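Local coordinates for protein ochratoxinase (Aspergillus niger, PDB 4C65) that hydrolyses the mycotoxin ochratoxin A to ochratoxin alpha and L-phenylalanine, acting as a zinc-dependent carboxypeptidase of the amidohydrolase superfamily, at residues Lys204-Gly209 with Ser243-Gly248; Asn239-Ala244 with Gly259-Glu264. All blocks are in the same frame, centred on the assembly; numbering follows the deposited sequence. Where two conformers were deposited one is given.

Interaction 1: Lys204-Gly209 with Ser243-Gly248; sequences KVMASG and SAHVHG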
loop_
_atom_site.group_PDB
_atom_site.type_symbol
_atom_site.label_atom_id
_atom_site.label_comp_id
_atom_site.label_asym_id
_atom_site.label_seq_id
_atom_site.Cartn_x
_atom_site.Cartn_y
_atom_site.Cartn_z
ATOM N N LYS A 204 -27.464 -7.537 -9.631
ATOM C CA LYS A 204 -27.871 -8.556 -8.646
ATOM C C LYS A 204 -27.385 -8.200 -7.251
ATOM O O LYS A 204 -26.204 -7.954 -7.054
ATOM C CB LYS A 204 -27.322 -9.929 -9.069
ATOM C CG LYS A 204 -27.194 -10.986 -7.990
ATOM C CD LYS A 204 -28.433 -11.816 -7.769
ATOM C CE LYS A 204 -27.864 -12.976 -6.890
ATOM N NZ LYS A 204 -26.756 -13.910 -7.391
ATOM N N VAL A 205 -28.297 -8.254 -6.270
ATOM C CA VAL A 205 -27.946 -8.066 -4.848
ATOM C C VAL A 205 -28.304 -9.293 -4.020
ATOM O O VAL A 205 -29.208 -10.051 -4.379
ATOM C CB VAL A 205 -28.664 -6.880 -4.185
ATOM C CG1 VAL A 205 -28.273 -5.608 -4.873
ATOM C CG2 VAL A 205 -30.175 -7.031 -4.223
ATOM N N MET A 206 -27.562 -9.479 -2.922
ATOM C CA MET A 206 -27.902 -10.454 -1.912
ATOM C C MET A 206 -28.701 -9.664 -0.884
ATOM O O MET A 206 -28.181 -8.779 -0.223
ATOM C CB MET A 206 -26.646 -11.050 -1.305
ATOM C CG MET A 206 -25.703 -11.700 -2.315
ATOM S SD MET A 206 -26.464 -13.004 -3.307
ATOM C CE MET A 206 -24.990 -13.880 -3.879
ATOM N N ALA A 207 -29.981 -9.981 -0.788
ATOM C CA ALA A 207 -30.885 -9.267 0.071
ATOM C C ALA A 207 -31.345 -10.135 1.221
ATOM O O ALA A 207 -32.209 -9.735 2.001
ATOM C CB ALA A 207 -32.061 -8.766 -0.729
ATOM N N SER A 208 -30.772 -11.330 1.333
ATOM C CA SER A 208 -30.953 -12.154 2.518
ATOM C C SER A 208 -29.871 -13.207 2.593
ATOM O O SER A 208 -29.054 -13.336 1.686
ATOM C CB SER A 208 -32.362 -12.784 2.548
ATOM O OG SER A 208 -32.435 -13.865 1.665
ATOM N N GLY A 209 -29.875 -13.971 3.670
ATOM C CA GLY A 209 -28.928 -15.040 3.843
ATOM C C GLY A 209 -29.080 -16.150 2.829
ATOM O O GLY A 209 -30.042 -16.196 2.070
ATOM N N SER A 243 -32.093 -7.469 -9.540
ATOM C CA SER A 243 -32.591 -8.745 -9.126
ATOM C C SER A 243 -32.055 -8.997 -7.741
ATOM O O SER A 243 -30.858 -8.825 -7.486
ATOM C CB SER A 243 -32.087 -9.840 -10.078
ATOM O OG SER A 243 -32.441 -11.131 -9.603
ATOM N N ALA A 244 -32.930 -9.461 -6.858
ATOM C CA ALA A 244 -32.594 -9.683 -5.470
ATOM C C ALA A 244 -32.746 -11.148 -5.068
ATOM O O ALA A 244 -33.827 -11.717 -5.197
ATOM C CB ALA A 244 -33.501 -8.836 -4.606
ATOM N N HIS A 245 -31.648 -11.734 -4.581
ATOM C CA HIS A 245 -31.656 -12.994 -3.862
ATOM C C HIS A 245 -32.390 -12.793 -2.545
ATOM O O HIS A 245 -31.915 -12.075 -1.671
ATOM C CB HIS A 245 -30.215 -13.447 -3.648
ATOM C CG HIS A 245 -30.044 -14.547 -2.655
ATOM N ND1 HIS A 245 -29.714 -15.826 -3.037
ATOM C CD2 HIS A 245 -30.056 -14.552 -1.299
ATOM C CE1 HIS A 245 -29.583 -16.587 -1.965
ATOM N NE2 HIS A 245 -29.774 -15.836 -0.894
ATOM N N VAL A 246 -33.559 -13.417 -2.408
ATOM C CA VAL A 246 -34.364 -13.343 -1.167
ATOM C C VAL A 246 -34.983 -14.678 -0.754
ATOM O O VAL A 246 -35.548 -15.408 -1.576
ATOM C CB VAL A 246 -35.499 -12.296 -1.278
ATOM C CG1 VAL A 246 -34.936 -10.889 -1.233
ATOM C CG2 VAL A 246 -36.311 -12.489 -2.547
ATOM N N HIS A 247 -34.893 -14.995 0.525
ATOM C CA HIS A 247 -35.571 -16.164 1.062
ATOM C C HIS A 247 -36.604 -15.698 2.077
ATOM O O HIS A 247 -37.813 -15.735 1.805
ATOM C CB HIS A 247 -34.566 -17.142 1.695
ATOM C CG HIS A 247 -33.756 -17.905 0.691
ATOM N ND1 HIS A 247 -34.307 -18.856 -0.144
ATOM C CD2 HIS A 247 -32.444 -17.851 0.375
ATOM C CE1 HIS A 247 -33.372 -19.345 -0.935
ATOM N NE2 HIS A 247 -32.230 -18.757 -0.637
ATOM N N GLY A 248 -36.139 -15.245 3.234
ATOM C CA GLY A 248 -37.042 -14.820 4.290
ATOM C C GLY A 248 -37.884 -13.631 3.877
ATOM O O GLY A 248 -37.465 -12.823 3.054
#
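Gly209 O takes the His245 NE2 hydrogen at 3.0 Å and a weak, longer bond from Ser208 OG. It sits where two neighbouring parallel strands of the twisted TIM barrel, 203-206 and 242-246, run out into loops. These strands belong to a beta-alpha-beta unit whose helix is 225-237. Gly209 O lies almost in the His245 ring plane, but NE2 stands well above the plane of the Gly209 carbonyl. CG is anti to the backbone N (chi1 166°); from there the ring presents NE2 to Gly209 O. His245 is a ligand of the second zinc, and the bond at NE2 is consistent with ND1 facing the metal. The loop carbonyl is probably a second-shell partner that helps fix the ring's rotation.

Upstream, the strands are held by backbone bonds: Val205 N to Ser243 O at 2.9 Å, His245 N to Val205 O, and Ala207 N to His245 O. Lys204 is an active-site residue and a ligand of both zincs. It points to the same sheet face as Met206 and His245. It was modelled in two conformers; in the one described, NZ bonds to Leu115 O. Met206 SD lies obliquely 4.4 Å from the centroid of the His245 ring. Val205 and Ala244 point to the other face, where Val205 CG2 meets Ala244 CB at 3.8 Å. Just beyond, Ala207 CB meets Val246 CG1 at 3.6 Å. Past the strands, Ser208 OG accepts His247 N at 2.9 Å. The His247 ring, whose ND1 bonds to Ser267 OG, brings its edge to Gly209 O, with CD2 3.4 Å from that oxygen.

Interaction 2: Asn239-Ala244 with Gly259-Glu264; sequences NRIVSA and GCKSLE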
loop_
_atom_site.group_PDB
_atom_site.type_symbol
_atom_site.label_atom_id
_atom_site.label_comp_id
_atom_site.label_asym_id
_atom_site.label_seq_id
_atom_site.Cartn_x
_atom_site.Cartn_y
_atom_site.Cartn_z
ATOM N N ASN A 239 -30.750 2.387 -16.902
ATOM C CA ASN A 239 -31.770 1.500 -17.444
ATOM C C ASN A 239 -31.550 0.033 -17.160
ATOM O O ASN A 239 -31.821 -0.830 -18.015
ATOM C CB ASN A 239 -31.975 1.738 -18.948
ATOM C CG ASN A 239 -33.215 2.569 -19.232
ATOM O OD1 ASN A 239 -33.602 3.423 -18.445
ATOM N ND2 ASN A 239 -33.786 2.372 -20.388
ATOM N N ARG A 240 -31.052 -0.254 -15.954
ATOM C CA ARG A 240 -30.998 -1.623 -15.470
ATOM C C ARG A 240 -32.042 -1.768 -14.336
ATOM O O ARG A 240 -32.330 -0.821 -13.625
ATOM C CB ARG A 240 -29.642 -1.961 -14.934
ATOM C CG ARG A 240 -28.653 -2.450 -15.963
ATOM C CD ARG A 240 -28.292 -1.401 -16.997
ATOM N NE ARG A 240 -27.116 -1.831 -17.734
ATOM C CZ ARG A 240 -26.520 -1.147 -18.706
ATOM N NH1 ARG A 240 -26.982 0.024 -19.110
ATOM N NH2 ARG A 240 -25.430 -1.652 -19.250
ATOM N N ILE A 241 -32.554 -2.980 -14.174
ATOM C CA ILE A 241 -33.285 -3.327 -12.989
ATOM C C ILE A 241 -32.411 -4.211 -12.073
ATOM O O ILE A 241 -31.325 -4.653 -12.466
ATOM C CB ILE A 241 -34.572 -4.055 -13.327
ATOM C CG1 ILE A 241 -34.273 -5.351 -14.077
ATOM C CG2 ILE A 241 -35.492 -3.127 -14.114
ATOM C CD1 ILE A 241 -35.383 -6.365 -13.982
ATOM N N VAL A 242 -32.860 -4.374 -10.828
ATOM C CA VAL A 242 -32.107 -5.113 -9.852
ATOM C C VAL A 242 -32.847 -6.388 -9.574
ATOM O O VAL A 242 -34.067 -6.401 -9.402
ATOM C CB VAL A 242 -31.941 -4.322 -8.548
ATOM C CG1 VAL A 242 -31.323 -5.192 -7.474
ATOM C CG2 VAL A 242 -31.119 -3.075 -8.778
ATOM N N SER A 243 -32.093 -7.469 -9.540
ATOM C CA SER A 243 -32.591 -8.745 -9.126
ATOM C C SER A 243 -32.055 -8.997 -7.741
ATOM O O SER A 243 -30.858 -8.825 -7.486
ATOM C CB SER A 243 -32.087 -9.840 -10.078
ATOM O OG SER A 243 -32.441 -11.131 -9.603
ATOM N N ALA A 244 -32.930 -9.461 -6.858
ATOM C CA ALA A 244 -32.594 -9.683 -5.470
ATOM C C ALA A 244 -32.746 -11.148 -5.068
ATOM O O ALA A 244 -33.827 -11.717 -5.197
ATOM C CB ALA A 244 -33.501 -8.836 -4.606
ATOM N N GLY A 259 -37.267 -1.188 -4.565
ATOM C CA GLY A 259 -37.570 -1.025 -5.975
ATOM C C GLY A 259 -37.034 -2.120 -6.874
ATOM O O GLY A 259 -37.028 -1.960 -8.089
ATOM N N CYS A 260 -36.579 -3.228 -6.290
ATOM C CA CYS A 260 -36.119 -4.370 -7.076
ATOM C C CYS A 260 -37.277 -4.903 -7.922
ATOM O O CYS A 260 -38.407 -4.868 -7.485
ATOM C CB CYS A 260 -35.583 -5.474 -6.169
ATOM S SG CYS A 260 -34.150 -4.996 -5.199
ATOM N N LYS A 261 -36.969 -5.351 -9.135
ATOM C CA LYS A 261 -37.983 -5.734 -10.095
ATOM C C LYS A 261 -37.950 -7.198 -10.418
ATOM O O LYS A 261 -38.770 -7.687 -11.154
ATOM C CB LYS A 261 -37.868 -4.893 -11.355
ATOM C CG LYS A 261 -38.231 -3.438 -11.131
ATOM C CD LYS A 261 -39.691 -3.249 -10.722
ATOM C CE LYS A 261 -40.449 -2.426 -11.737
ATOM N NZ LYS A 261 -41.545 -3.188 -12.418
ATOM N N SER A 262 -37.006 -7.918 -9.835
ATOM C CA SER A 262 -36.930 -9.356 -10.008
ATOM C C SER A 262 -36.481 -9.970 -8.694
ATOM O O SER A 262 -35.577 -9.462 -8.046
ATOM C CB SER A 262 -35.952 -9.670 -11.149
ATOM O OG SER A 262 -35.738 -11.066 -11.303
ATOM N N LEU A 263 -37.132 -11.032 -8.264
ATOM C CA LEU A 263 -36.755 -11.682 -7.022
ATOM C C LEU A 263 -36.445 -13.121 -7.297
ATOM O O LEU A 263 -37.184 -13.790 -8.048
ATOM C CB LEU A 263 -37.880 -11.596 -5.995
ATOM C CG LEU A 263 -38.324 -10.191 -5.648
ATOM C CD1 LEU A 263 -39.522 -10.264 -4.711
ATOM C CD2 LEU A 263 -37.202 -9.381 -5.030
ATOM N N GLU A 264 -35.395 -13.617 -6.651
ATOM C CA GLU A 264 -34.993 -14.999 -6.822
ATOM C C GLU A 264 -35.281 -15.838 -5.575
ATOM O O GLU A 264 -35.138 -15.342 -4.460
ATOM C CB GLU A 264 -33.520 -15.060 -7.192
ATOM C CG GLU A 264 -33.036 -13.867 -7.973
ATOM C CD GLU A 264 -33.656 -13.951 -9.365
ATOM O OE1 GLU A 264 -33.504 -15.030 -9.998
ATOM O OE2 GLU A 264 -34.284 -12.966 -9.832
HETATM O O HOH W 1 -35.034 -2.467 -10.201
#
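Four backbone hydrogen bonds tie Val242 and Ala244 to residues 261-264, at the return of a beta-alpha-beta crossover in the TIM barrel. Strand 242-246 leads through helix 249-258 to the parallel strand 262-263. Val242 O accepts Lys261 N at 3.1 Å and, weakly, Ser262 N. Ala244 uses both sides of its backbone: its N gives to Ser262 O, and its O takes Glu264 N at 2.9 Å. A water extends the join, accepting from Val242 N and donating to Gly259 O. Gly259 has positive phi (114°) and closes the helix in a Schellman motif.

Side-chain polar contacts lie on the face of Ser243 and Ser262. Both hydroxyls are anti to their backbone N (chi1 173° and 175°) and donate to Glu264 OE2. Ser243 OG comes from above the carboxylate plane at 2.6 Å; Ser262 OG approaches nearly along the C-O axis at 2.8 Å. Glu264 was modelled in two conformers, so these bonds hold for one of them and are less certain. In it, OE2 also has a salt bridge to Arg113, while OE1 bonds to the zinc ligand His69. Apart from this group, Lys261 NZ bonds to Gly281 O and Lys280 O.

Apolar contacts complete the join. Ala244 CB touches Leu263 CD2 at 3.8 Å on the face next to helix 249-258. The side chains of Ile241 and Lys261 cross at about a right angle, Ile241 CD1 against Lys261 CB. Cys260 SG lies 3.6 Å from Val242 CG1 and 3.9 Å from Ala244 CB.

Interactions 1 and 2 use opposite edges of strand 242-246, with centres 10 Å apart, and share Ser243 and Ala244. Strand 203-206 lies on one side and strand 262-263 on the other, so three successive parallel strands of the TIM barrel are joined in chain order. Helix 225-237 links the first two and helix 249-258 the next two. The contacts also touch directly: Val246 N makes a probable hydrogen bond to Glu264 O at 3.2 Å, and Val205 packs on Val242. Interaction 1 holds the zinc ligands Lys204 and His245 on adjacent strands; the ligand His265 follows directly after the segment 259-264 of interaction 2.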